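Local coordinates for protein type II restriction enzyme NgoMIV (Neisseria gonorrhoeae, PDB 1FIU) that recognises the double-stranded DNA sequence 5'-GCCGGC-3' and cleaves it after the first G, working as a magnesium-dependent homotetramer, at residues 75-80 with 92-97; 106-111 with 140-145; 168-173 with 177-182; 204-209 with 214-219. One frame throughout, in Å; residues are numbered along the deposited sequence.

How the contacts relate
The four contacts follow one another along the chain; none nests in or crosses another. Contact 1 closes the short connection from helix 62-81 to strand 92-96, at one edge of the sheet. Contact 2 spans a longer, partly helical excursion and sets the loop 106-111 against strand 141-145, the next strand. Contact 3 closes a tight loop leading into strand 179-187, which pairs with strand 141-145. Contact 4 closes the turn from helix 197-208 to strand 215-220, the neighbour of strand 179-187. Together they tie two helices and two loops to four adjacent strands. Contacts 2 and 3 are the nearest pair, with centres about 9 Å apart.

Contact 1. Residues 75-80 with 92-97; sequences EFVQSA and WNVKQV
The backbones draw nearest where helix 62-81 passes strand 92-96, with the CA of Q78 5.6 Å from the CA of V94. No hydrogen bond joins the two segments directly. V94 does the touching for the strand. Its CB points to the helix, and its two methyl groups part over the helix surface. CG1 of V94 is anti to the backbone N (chi1 -180°), which carries it towards V77. It stops 4.1 Å from CG1 of V77, and the two valine side chains cross at about a right angle. The other methyl, CG2 of V94, rests on the helix backbone, 3.8 Å from the CA of Q78. The root of the glutamine joins in, with CB of Q78 3.9 Å from CB of V94. Strand 92-96 is an outermost strand of this chain's mixed sheet, in a nuclease of the PDDEXK clan, and helix 62-81 covers one side of it. The strand alternates as expected: V94 faces the helix, while N93 and K95 turn their side chains from it. V94 also touches S74 of the same helix, and V77 packs against L280 and L284 near the C terminus. Beyond CB, Q78 leaves the apolar patch. Its chain runs extended (chi2 -177°) and brings its amide near the backbone of V94. There one water lies between the segments. The water accepts from the backbone N of V94 at 2.9 Å. Its 2.5 Å distance from NE2 of Q78 is suspiciously short, so that half is doubtful. Q78 itself is exposed, whereas V77 is buried.

Contact 2. Residues 106-111 with 140-145; sequences ARYQQY and DIIVTR. With MG (magnesium ion), chain N; MG (magnesium ion), chain Q; nucleotides of chain D.
Y108 lays its ring against T144 and I142, two residues on the same side of strand 141-145. The methyl CG2 of T144 comes over one face of the ring. It sits 3.8 Å from the centroid of the Y108 ring and 28° off the ring normal, a CH-pi contact. It is displaced towards the rim, so CE2 of Y108 is its closest atom, 3.4 Å from CG2 of T144. The two side chains are roughly perpendicular. CB of R107 lies over the opposite face of the ring. I142 approaches Y108 from the opposite direction and meets the ring obliquely. Its CG1 takes the crowded position between backbone N and carbonyl carbon (chi1 59°), and the chain then runs straight out to CD1. This methyl ends 3.6 Å from CE1 of Y108 and equally near the tyrosine oxygen. The hydroxyl OH of Y108 is hydrogen-bonded to E104, a residue just before the loop. At the start of the strand, D140 splits its carboxylate between two magnesium ions. OD1 of D140 binds the magnesium of chain N and OD2 that of chain Q, each at 2.2 Å. OP2 of DC1 of chain D bridges both, 2.3 Å from the chain N magnesium and 2.1 Å from the chain Q magnesium. Waters and the backbone O of C186 add to this metal site. Strand 141-145 lies between strands 92-96 and 179-187, whose K95 and L180 also touch Y108. The loop 106-111 crosses this side of the sheet just before helix 113-121, and Y111 bonds through its OH to L205 O of helix 197-208.

Contact 3. Residues 168-173 with 177-182; sequences ASLRAG and MPLLHA
L179 meets S169 and L170, the two central residues of a type I beta turn. The turn runs from A168 to R171 and is closed by the backbone hydrogen bond from R171 N to A168 O, 3.1 Å long. From the start of strand 179-187, CB of L179 points towards the turn. CG lies anti to the carbonyl carbon (chi1 -70°), and the side chain forks there. The branch CD1 goes to L170, ending 3.7 Å from CD2 of L170. The branch CD2 goes to S169, 4.1 Å from CB of S169. The fork thus straddles the two corner residues with purely apolar contacts. L170 starts out in the other direction, since its CB points away from the strand. Its end comes back, and one leucine lies across the other. The same strand pairs with strand 141-145, where H181 and A182 both face V143 in a classic beta bulge. All three touching residues are buried. A second subunit helps to cover the turn, with its L282 packed on L170 and its K275 on S169. The turn is also tied to that subunit by a hydrogen bond from the backbone N of S169 to OD1 of its D283.

Contact 4. Residues 204-209 with 214-219; sequences NLVRNR and PHIVVV
Beside the packing of L205 on I216, the guanidinium of R209 has the carbonyl carbon of V206 at its edge, in plane. NH1 of R209 gives a hydrogen bond of 2.9 Å to O of V206. The donor is tilted 29° from the plane of that carbonyl. R209 also reaches across the assembly, with a salt bridge from NH2 to D239 of a second subunit. The amide of N208 folds back on its own helix, and its ND2 donates to O of N204 at 3.0 Å, with an N-H...O angle of 150°. The backbone N of N208 uses the same oxygen, so O of N204 takes two donors, both from N208. The contact between the segments is apolar. The L205 and I216 side chains run antiparallel, one alongside the other. CD1 of I216 lies 3.9 Å from CB of L205, while CD1 of L205 lies 4.0 Å from CG1 of I216. I216 runs out extended (chi2 175°), which takes its CD1 as far as the helix. There CG2 of V206 is a looser neighbour, 4.4 Å from CD1 of I216. V206 also packs on V206 of the second subunit. Strand 179-187, helix 197-208 and strand 215-220 form a beta-alpha-beta crossover between parallel neighbours, and here its helix packs on the strand that follows.

Contact 1. Residues 75-80 with 92-97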
# COMPACT_ATOMS: atom_id res chain seq x y z
N GLU I 75 24.59 -20.39 -3.50
CA GLU I 75 25.66 -21.15 -2.87
C GLU I 75 26.41 -20.33 -1.83
O GLU I 75 26.76 -20.83 -0.78
CB GLU I 75 26.63 -21.69 -3.93
CG GLU I 75 25.94 -22.68 -4.84
CD GLU I 75 26.84 -23.20 -5.94
OE1 GLU I 75 27.94 -22.64 -6.14
OE2 GLU I 75 26.43 -24.18 -6.60
N PHE I 76 26.66 -19.05 -2.14
CA PHE I 76 27.34 -18.17 -1.22
C PHE I 76 26.49 -17.98 0.03
O PHE I 76 27.01 -18.04 1.15
CB PHE I 76 27.60 -16.80 -1.86
CG PHE I 76 28.03 -15.76 -0.88
CD1 PHE I 76 29.34 -15.72 -0.40
CD2 PHE I 76 27.10 -14.86 -0.37
CE1 PHE I 76 29.71 -14.80 0.59
CE2 PHE I 76 27.45 -13.95 0.61
CZ PHE I 76 28.75 -13.91 1.10
N VAL I 77 25.19 -17.74 -0.15
CA VAL I 77 24.32 -17.52 0.99
C VAL I 77 24.24 -18.78 1.86
O VAL I 77 24.38 -18.71 3.08
CB VAL I 77 22.90 -17.08 0.55
CG1 VAL I 77 21.91 -17.14 1.75
CG2 VAL I 77 22.95 -15.64 0.02
N GLN I 78 24.06 -19.92 1.22
CA GLN I 78 23.98 -21.18 1.95
C GLN I 78 25.23 -21.42 2.79
O GLN I 78 25.16 -21.69 3.99
CB GLN I 78 23.80 -22.32 0.96
CG GLN I 78 23.55 -23.68 1.60
CD GLN I 78 23.46 -24.78 0.56
OE1 GLN I 78 24.38 -24.98 -0.24
NE2 GLN I 78 22.34 -25.51 0.55
N SER I 79 26.40 -21.27 2.17
CA SER I 79 27.65 -21.51 2.86
C SER I 79 27.96 -20.54 4.00
O SER I 79 28.40 -20.95 5.08
CB SER I 79 28.80 -21.51 1.83
OG SER I 79 29.97 -22.06 2.40
N ALA I 80 27.75 -19.25 3.78
CA ALA I 80 28.04 -18.28 4.83
C ALA I 80 27.02 -18.30 5.98
O ALA I 80 27.38 -18.23 7.15
CB ALA I 80 28.14 -16.86 4.22
N TRP I 92 17.83 -24.74 8.49
CA TRP I 92 17.65 -23.86 7.33
C TRP I 92 17.90 -24.49 5.97
O TRP I 92 18.77 -25.35 5.85
CB TRP I 92 18.58 -22.64 7.45
CG TRP I 92 18.49 -21.90 8.76
CD1 TRP I 92 19.32 -22.03 9.83
CD2 TRP I 92 17.50 -20.93 9.13
NE1 TRP I 92 18.92 -21.18 10.85
CE2 TRP I 92 17.80 -20.50 10.44
CE3 TRP I 92 16.39 -20.38 8.47
CZ2 TRP I 92 17.03 -19.55 11.12
CZ3 TRP I 92 15.62 -19.42 9.14
CH2 TRP I 92 15.94 -19.02 10.46
N ASN I 93 17.14 -24.06 4.97
CA ASN I 93 17.35 -24.54 3.61
C ASN I 93 17.47 -23.32 2.73
O ASN I 93 16.75 -22.33 2.92
CB ASN I 93 16.17 -25.38 3.16
CG ASN I 93 15.92 -26.57 4.07
OD1 ASN I 93 16.81 -27.41 4.27
ND2 ASN I 93 14.72 -26.64 4.64
N VAL I 94 18.38 -23.37 1.77
CA VAL I 94 18.55 -22.25 0.85
C VAL I 94 18.44 -22.82 -0.54
O VAL I 94 19.11 -23.79 -0.86
CB VAL I 94 19.95 -21.60 0.99
CG1 VAL I 94 20.08 -20.42 0.01
CG2 VAL I 94 20.17 -21.14 2.40
N LYS I 95 17.59 -22.25 -1.38
CA LYS I 95 17.50 -22.79 -2.71
C LYS I 95 17.06 -21.86 -3.81
O LYS I 95 16.28 -20.91 -3.61
CB LYS I 95 16.62 -24.03 -2.75
CG LYS I 95 15.14 -23.75 -2.69
CD LYS I 95 14.32 -25.00 -2.95
CE LYS I 95 12.83 -24.69 -2.92
NZ LYS I 95 11.98 -25.91 -3.02
N GLN I 96 17.61 -22.13 -4.99
CA GLN I 96 17.29 -21.39 -6.18
C GLN I 96 15.95 -22.00 -6.57
O GLN I 96 15.82 -23.22 -6.70
CB GLN I 96 18.37 -21.62 -7.23
CG GLN I 96 18.02 -21.03 -8.55
CD GLN I 96 19.08 -21.25 -9.60
OE1 GLN I 96 19.91 -22.16 -9.50
NE2 GLN I 96 19.05 -20.42 -10.63
N VAL I 97 14.95 -21.15 -6.74
CA VAL I 97 13.62 -21.66 -7.05
C VAL I 97 13.36 -22.13 -8.47
O VAL I 97 13.04 -23.30 -8.68
CB VAL I 97 12.55 -20.64 -6.68
CG1 VAL I 97 11.16 -21.23 -6.92
CG2 VAL I 97 12.70 -20.24 -5.21
O HOH W 1 20.36 -25.44 2.09

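Contact 2. Residues 106-111 with 140-145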
# COMPACT_ATOMS: atom_id res chain seq x y z
N ALA I 106 3.45 -21.09 -1.79
CA ALA I 106 2.32 -21.60 -1.01
C ALA I 106 2.70 -22.85 -0.23
O ALA I 106 1.89 -23.37 0.54
CB ALA I 106 1.10 -21.89 -1.90
N ARG I 107 3.92 -23.33 -0.41
CA ARG I 107 4.36 -24.48 0.37
C ARG I 107 4.83 -24.00 1.74
O ARG I 107 5.14 -24.81 2.61
CB ARG I 107 5.51 -25.21 -0.33
CG ARG I 107 5.17 -25.59 -1.76
CD ARG I 107 6.00 -26.76 -2.28
NE ARG I 107 7.43 -26.54 -2.19
CZ ARG I 107 8.33 -27.39 -2.68
NH1 ARG I 107 7.93 -28.50 -3.29
NH2 ARG I 107 9.63 -27.13 -2.58
N TYR I 108 4.85 -22.68 1.94
CA TYR I 108 5.31 -22.11 3.20
C TYR I 108 4.18 -21.48 3.98
O TYR I 108 3.22 -20.95 3.42
CB TYR I 108 6.45 -21.12 2.94
CG TYR I 108 7.51 -21.83 2.14
CD1 TYR I 108 7.63 -21.62 0.78
CD2 TYR I 108 8.26 -22.85 2.73
CE1 TYR I 108 8.47 -22.44 -0.01
CE2 TYR I 108 9.09 -23.67 1.96
CZ TYR I 108 9.19 -23.46 0.60
OH TYR I 108 9.96 -24.31 -0.17
N GLN I 109 4.32 -21.56 5.28
CA GLN I 109 3.28 -21.12 6.18
C GLN I 109 2.60 -19.79 5.94
O GLN I 109 1.37 -19.73 5.90
CB GLN I 109 3.83 -21.19 7.58
CG GLN I 109 2.79 -21.48 8.58
CD GLN I 109 3.40 -21.79 9.92
OE1 GLN I 109 4.20 -22.74 10.07
NE2 GLN I 109 3.04 -21.01 10.92
N GLN I 110 3.38 -18.72 5.79
CA GLN I 110 2.77 -17.42 5.63
C GLN I 110 1.98 -17.21 4.36
O GLN I 110 1.22 -16.25 4.27
CB GLN I 110 3.82 -16.30 5.73
CG GLN I 110 4.74 -16.44 6.92
CD GLN I 110 6.07 -17.00 6.52
OE1 GLN I 110 6.17 -18.15 6.05
NE2 GLN I 110 7.12 -16.18 6.65
N TYR I 111 2.13 -18.10 3.38
CA TYR I 111 1.42 -17.95 2.10
C TYR I 111 0.66 -19.20 1.65
O TYR I 111 0.20 -19.28 0.50
CB TYR I 111 2.43 -17.56 1.01
CG TYR I 111 3.19 -16.27 1.34
CD1 TYR I 111 4.44 -16.32 1.95
CD2 TYR I 111 2.58 -15.03 1.16
CE1 TYR I 111 5.09 -15.14 2.37
CE2 TYR I 111 3.22 -13.84 1.59
CZ TYR I 111 4.45 -13.91 2.19
OH TYR I 111 5.06 -12.77 2.66
N ASP I 140 13.49 -15.57 -6.72
CA ASP I 140 14.60 -16.23 -7.41
C ASP I 140 15.24 -17.27 -6.50
O ASP I 140 15.53 -18.39 -6.92
CB ASP I 140 15.66 -15.20 -7.81
CG ASP I 140 15.16 -14.23 -8.85
OD1 ASP I 140 14.13 -14.54 -9.47
OD2 ASP I 140 15.82 -13.18 -9.05
N ILE I 141 15.47 -16.86 -5.25
CA ILE I 141 16.09 -17.70 -4.22
C ILE I 141 15.29 -17.55 -2.95
O ILE I 141 14.85 -16.47 -2.61
CB ILE I 141 17.54 -17.22 -3.88
CG1 ILE I 141 18.45 -17.38 -5.10
CG2 ILE I 141 18.11 -18.02 -2.69
CD1 ILE I 141 19.79 -16.67 -4.91
N ILE I 142 15.09 -18.65 -2.23
CA ILE I 142 14.39 -18.54 -0.97
C ILE I 142 15.20 -19.22 0.12
O ILE I 142 16.00 -20.14 -0.15
CB ILE I 142 12.96 -19.20 -0.98
CG1 ILE I 142 13.05 -20.69 -1.33
CG2 ILE I 142 12.03 -18.42 -1.89
CD1 ILE I 142 11.68 -21.42 -1.32
N VAL I 143 15.05 -18.71 1.34
CA VAL I 143 15.64 -19.34 2.52
C VAL I 143 14.41 -19.72 3.35
O VAL I 143 13.50 -18.92 3.50
CB VAL I 143 16.50 -18.38 3.36
CG1 VAL I 143 17.14 -19.13 4.55
CG2 VAL I 143 17.61 -17.79 2.48
N THR I 144 14.38 -20.96 3.84
CA THR I 144 13.25 -21.43 4.63
C THR I 144 13.72 -22.06 5.94
O THR I 144 14.88 -22.47 6.05
CB THR I 144 12.42 -22.47 3.84
OG1 THR I 144 13.24 -23.60 3.53
CG2 THR I 144 11.93 -21.86 2.52
N ARG I 145 12.82 -22.11 6.92
CA ARG I 145 13.12 -22.69 8.23
C ARG I 145 12.16 -23.84 8.48
O ARG I 145 10.95 -23.66 8.42
CB ARG I 145 12.92 -21.66 9.36
CG ARG I 145 13.52 -22.14 10.70
CD ARG I 145 13.28 -21.17 11.82
NE ARG I 145 13.85 -21.67 13.07
CZ ARG I 145 13.94 -20.97 14.19
NH1 ARG I 145 13.49 -19.71 14.23
NH2 ARG I 145 14.48 -21.51 15.29
MG MG N . 12.57 -13.53 -10.56
MG MG Q . 15.87 -11.93 -10.84
OP3 DC D 1 12.09 -12.77 -13.32
P DC D 1 13.47 -12.18 -13.16
OP1 DC D 1 13.50 -10.66 -13.29
OP2 DC D 1 14.20 -12.69 -11.94
O5' DC D 1 14.35 -12.72 -14.42
C5' DC D 1 15.13 -13.91 -14.30
C4' DC D 1 16.12 -13.99 -15.44
O4' DC D 1 15.38 -14.32 -16.65
C3' DC D 1 16.83 -12.68 -15.75
O3' DC D 1 18.08 -12.61 -15.11
C2' DC D 1 16.99 -12.68 -17.26
C1' DC D 1 15.95 -13.66 -17.78
N1 DC D 1 14.86 -12.91 -18.46
C2 DC D 1 14.93 -12.72 -19.83
O2 DC D 1 15.92 -13.13 -20.43
N3 DC D 1 13.91 -12.09 -20.47
C4 DC D 1 12.86 -11.63 -19.78
N4 DC D 1 11.88 -11.01 -20.45
C5 DC D 1 12.78 -11.78 -18.36
C6 DC D 1 13.79 -12.42 -17.75
O HOH W 2 11.15 -13.74 -8.74
O HOH W 3 10.58 -12.57 -11.18
O HOH W 4 12.09 -15.43 -11.56
O HOH W 5 16.00 -10.45 -12.41
O HOH W 6 17.25 -13.46 -11.69

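Contact 3. Residues 168-173 with 177-182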
# COMPACT_ATOMS: atom_id res chain seq x y z
N ALA I 168 1.29 -22.05 17.61
CA ALA I 168 2.62 -21.44 17.38
C ALA I 168 3.17 -21.92 16.04
O ALA I 168 3.25 -23.13 15.77
CB ALA I 168 3.58 -21.81 18.50
N SER I 169 3.58 -20.98 15.21
CA SER I 169 4.10 -21.31 13.90
C SER I 169 5.25 -22.31 13.85
O SER I 169 5.34 -23.11 12.92
CB SER I 169 4.54 -20.03 13.18
OG SER I 169 3.41 -19.19 12.98
N LEU I 170 6.14 -22.25 14.84
CA LEU I 170 7.30 -23.14 14.83
C LEU I 170 7.01 -24.56 15.17
O LEU I 170 7.87 -25.42 14.95
CB LEU I 170 8.36 -22.65 15.80
CG LEU I 170 9.12 -21.43 15.32
CD1 LEU I 170 9.93 -20.83 16.47
CD2 LEU I 170 10.08 -21.88 14.19
N ARG I 171 5.82 -24.85 15.70
CA ARG I 171 5.58 -26.23 16.10
C ARG I 171 5.20 -27.15 14.98
O ARG I 171 4.30 -26.88 14.20
CB ARG I 171 4.56 -26.26 17.25
CG ARG I 171 5.18 -25.62 18.48
CD ARG I 171 4.24 -25.60 19.67
NE ARG I 171 4.18 -26.92 20.31
CZ ARG I 171 3.40 -27.17 21.35
NH1 ARG I 171 2.63 -26.20 21.83
NH2 ARG I 171 3.40 -28.38 21.92
N ALA I 172 5.95 -28.24 14.89
CA ALA I 172 5.77 -29.24 13.86
C ALA I 172 4.49 -30.05 14.10
O ALA I 172 4.11 -30.30 15.25
CB ALA I 172 6.99 -30.17 13.84
N GLY I 173 3.82 -30.44 13.02
CA GLY I 173 2.62 -31.25 13.15
C GLY I 173 1.21 -30.67 13.08
O GLY I 173 0.27 -31.42 12.81
N MET I 177 3.39 -26.21 7.85
CA MET I 177 4.46 -26.19 6.85
C MET I 177 5.68 -25.38 7.27
O MET I 177 5.63 -24.65 8.26
CB MET I 177 3.89 -25.60 5.56
CG MET I 177 2.69 -26.36 5.02
SD MET I 177 1.49 -25.25 4.25
CE MET I 177 0.78 -24.50 5.74
N PRO I 178 6.79 -25.49 6.51
CA PRO I 178 7.99 -24.72 6.86
C PRO I 178 7.70 -23.23 6.72
O PRO I 178 6.74 -22.85 6.07
CB PRO I 178 9.02 -25.18 5.83
CG PRO I 178 8.53 -26.51 5.39
CD PRO I 178 7.04 -26.35 5.34
N LEU I 179 8.56 -22.42 7.32
CA LEU I 179 8.42 -20.96 7.27
C LEU I 179 9.34 -20.35 6.22
O LEU I 179 10.47 -20.78 6.04
CB LEU I 179 8.78 -20.38 8.64
CG LEU I 179 7.76 -20.68 9.76
CD1 LEU I 179 8.45 -20.71 11.13
CD2 LEU I 179 6.66 -19.60 9.72
N LEU I 180 8.83 -19.34 5.51
CA LEU I 180 9.64 -18.64 4.51
C LEU I 180 10.44 -17.58 5.28
O LEU I 180 9.86 -16.68 5.89
CB LEU I 180 8.74 -18.00 3.43
CG LEU I 180 9.51 -17.22 2.35
CD1 LEU I 180 10.53 -18.15 1.68
CD2 LEU I 180 8.54 -16.63 1.32
N HIS I 181 11.77 -17.71 5.26
CA HIS I 181 12.63 -16.79 6.00
C HIS I 181 13.03 -15.60 5.14
O HIS I 181 13.08 -14.46 5.63
CB HIS I 181 13.91 -17.52 6.45
CG HIS I 181 14.79 -16.69 7.33
ND1 HIS I 181 16.06 -16.31 6.97
CD2 HIS I 181 14.56 -16.17 8.55
CE1 HIS I 181 16.58 -15.58 7.95
NE2 HIS I 181 15.69 -15.49 8.92
N ALA I 182 13.31 -15.85 3.88
CA ALA I 182 13.75 -14.78 2.99
C ALA I 182 13.47 -15.00 1.52
O ALA I 182 13.49 -16.13 1.02
CB ALA I 182 15.27 -14.56 3.14

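Contact 4. Residues 204-209 with 214-219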
# COMPACT_ATOMS: atom_id res chain seq x y z
N ASN I 204 3.64 -7.90 -3.10
CA ASN I 204 2.77 -9.07 -3.00
C ASN I 204 3.09 -9.85 -1.72
O ASN I 204 2.20 -10.36 -1.04
CB ASN I 204 2.92 -9.97 -4.22
CG ASN I 204 2.12 -9.46 -5.41
OD1 ASN I 204 1.06 -8.86 -5.24
ND2 ASN I 204 2.61 -9.71 -6.62
N LEU I 205 4.38 -9.95 -1.37
CA LEU I 205 4.76 -10.66 -0.16
C LEU I 205 4.24 -9.89 1.07
O LEU I 205 3.81 -10.49 2.08
CB LEU I 205 6.30 -10.77 -0.08
CG LEU I 205 6.92 -11.74 -1.09
CD1 LEU I 205 8.44 -11.67 -0.98
CD2 LEU I 205 6.39 -13.15 -0.80
N VAL I 206 4.27 -8.56 0.99
CA VAL I 206 3.76 -7.75 2.09
C VAL I 206 2.25 -7.90 2.26
O VAL I 206 1.75 -8.20 3.37
CB VAL I 206 4.04 -6.23 1.86
CG1 VAL I 206 3.25 -5.39 2.88
CG2 VAL I 206 5.53 -5.95 1.96
N ARG I 207 1.54 -7.68 1.16
CA ARG I 207 0.08 -7.69 1.18
C ARG I 207 -0.62 -8.99 1.51
O ARG I 207 -1.73 -8.97 2.05
CB ARG I 207 -0.45 -7.20 -0.17
CG ARG I 207 -0.16 -5.72 -0.40
CD ARG I 207 -0.56 -5.25 -1.79
NE ARG I 207 -0.34 -3.81 -1.91
CZ ARG I 207 -0.40 -3.12 -3.04
NH1 ARG I 207 -0.67 -3.73 -4.18
NH2 ARG I 207 -0.17 -1.81 -3.03
N ASN I 208 0.02 -10.11 1.21
CA ASN I 208 -0.63 -11.41 1.39
C ASN I 208 -0.17 -12.28 2.55
O ASN I 208 -0.62 -13.41 2.71
CB ASN I 208 -0.50 -12.21 0.08
CG ASN I 208 -1.29 -11.58 -1.04
OD1 ASN I 208 -2.52 -11.61 -1.02
ND2 ASN I 208 -0.61 -10.95 -1.99
N ARG I 209 0.73 -11.76 3.38
CA ARG I 209 1.27 -12.57 4.46
C ARG I 209 0.37 -12.83 5.66
O ARG I 209 -0.47 -12.01 6.01
CB ARG I 209 2.54 -11.93 5.04
CG ARG I 209 2.22 -10.72 5.95
CD ARG I 209 3.50 -9.99 6.41
NE ARG I 209 3.21 -9.03 7.48
CZ ARG I 209 2.71 -7.80 7.30
NH1 ARG I 209 2.44 -7.33 6.09
NH2 ARG I 209 2.47 -7.03 8.38
N PRO I 214 8.89 -12.08 5.47
CA PRO I 214 10.24 -12.63 5.25
C PRO I 214 11.19 -11.47 4.95
O PRO I 214 10.76 -10.35 4.68
CB PRO I 214 10.11 -13.43 3.95
CG PRO I 214 8.62 -13.76 3.83
CD PRO I 214 7.92 -12.54 4.45
N HIS I 215 12.49 -11.74 5.02
CA HIS I 215 13.46 -10.76 4.55
C HIS I 215 13.12 -10.62 3.05
O HIS I 215 12.77 -11.60 2.38
CB HIS I 215 14.88 -11.32 4.65
CG HIS I 215 15.44 -11.30 6.04
ND1 HIS I 215 15.33 -12.36 6.92
CD2 HIS I 215 16.13 -10.34 6.69
CE1 HIS I 215 15.93 -12.05 8.05
NE2 HIS I 215 16.42 -10.83 7.94
N ILE I 216 13.22 -9.41 2.50
CA ILE I 216 12.97 -9.16 1.07
C ILE I 216 14.19 -8.34 0.62
O ILE I 216 14.31 -7.15 0.97
CB ILE I 216 11.66 -8.36 0.83
CG1 ILE I 216 10.45 -9.15 1.36
CG2 ILE I 216 11.46 -8.14 -0.68
CD1 ILE I 216 9.14 -8.40 1.27
N VAL I 217 15.08 -8.98 -0.13
CA VAL I 217 16.31 -8.28 -0.55
C VAL I 217 16.60 -8.51 -2.02
O VAL I 217 16.02 -9.38 -2.66
CB VAL I 217 17.52 -8.77 0.27
CG1 VAL I 217 17.28 -8.51 1.76
CG2 VAL I 217 17.75 -10.29 -0.01
N VAL I 218 17.50 -7.69 -2.57
CA VAL I 218 17.89 -7.82 -3.97
C VAL I 218 19.41 -7.86 -4.00
O VAL I 218 20.06 -7.11 -3.29
CB VAL I 218 17.44 -6.60 -4.80
CG1 VAL I 218 17.94 -6.76 -6.23
CG2 VAL I 218 15.92 -6.46 -4.77
N VAL I 219 19.97 -8.76 -4.81
CA VAL I 219 21.44 -8.84 -4.97
C VAL I 219 21.70 -8.53 -6.44
O VAL I 219 21.02 -9.06 -7.31
CB VAL I 219 21.98 -10.26 -4.65
CG1 VAL I 219 23.52 -10.31 -4.96
CG2 VAL I 219 21.73 -10.59 -3.17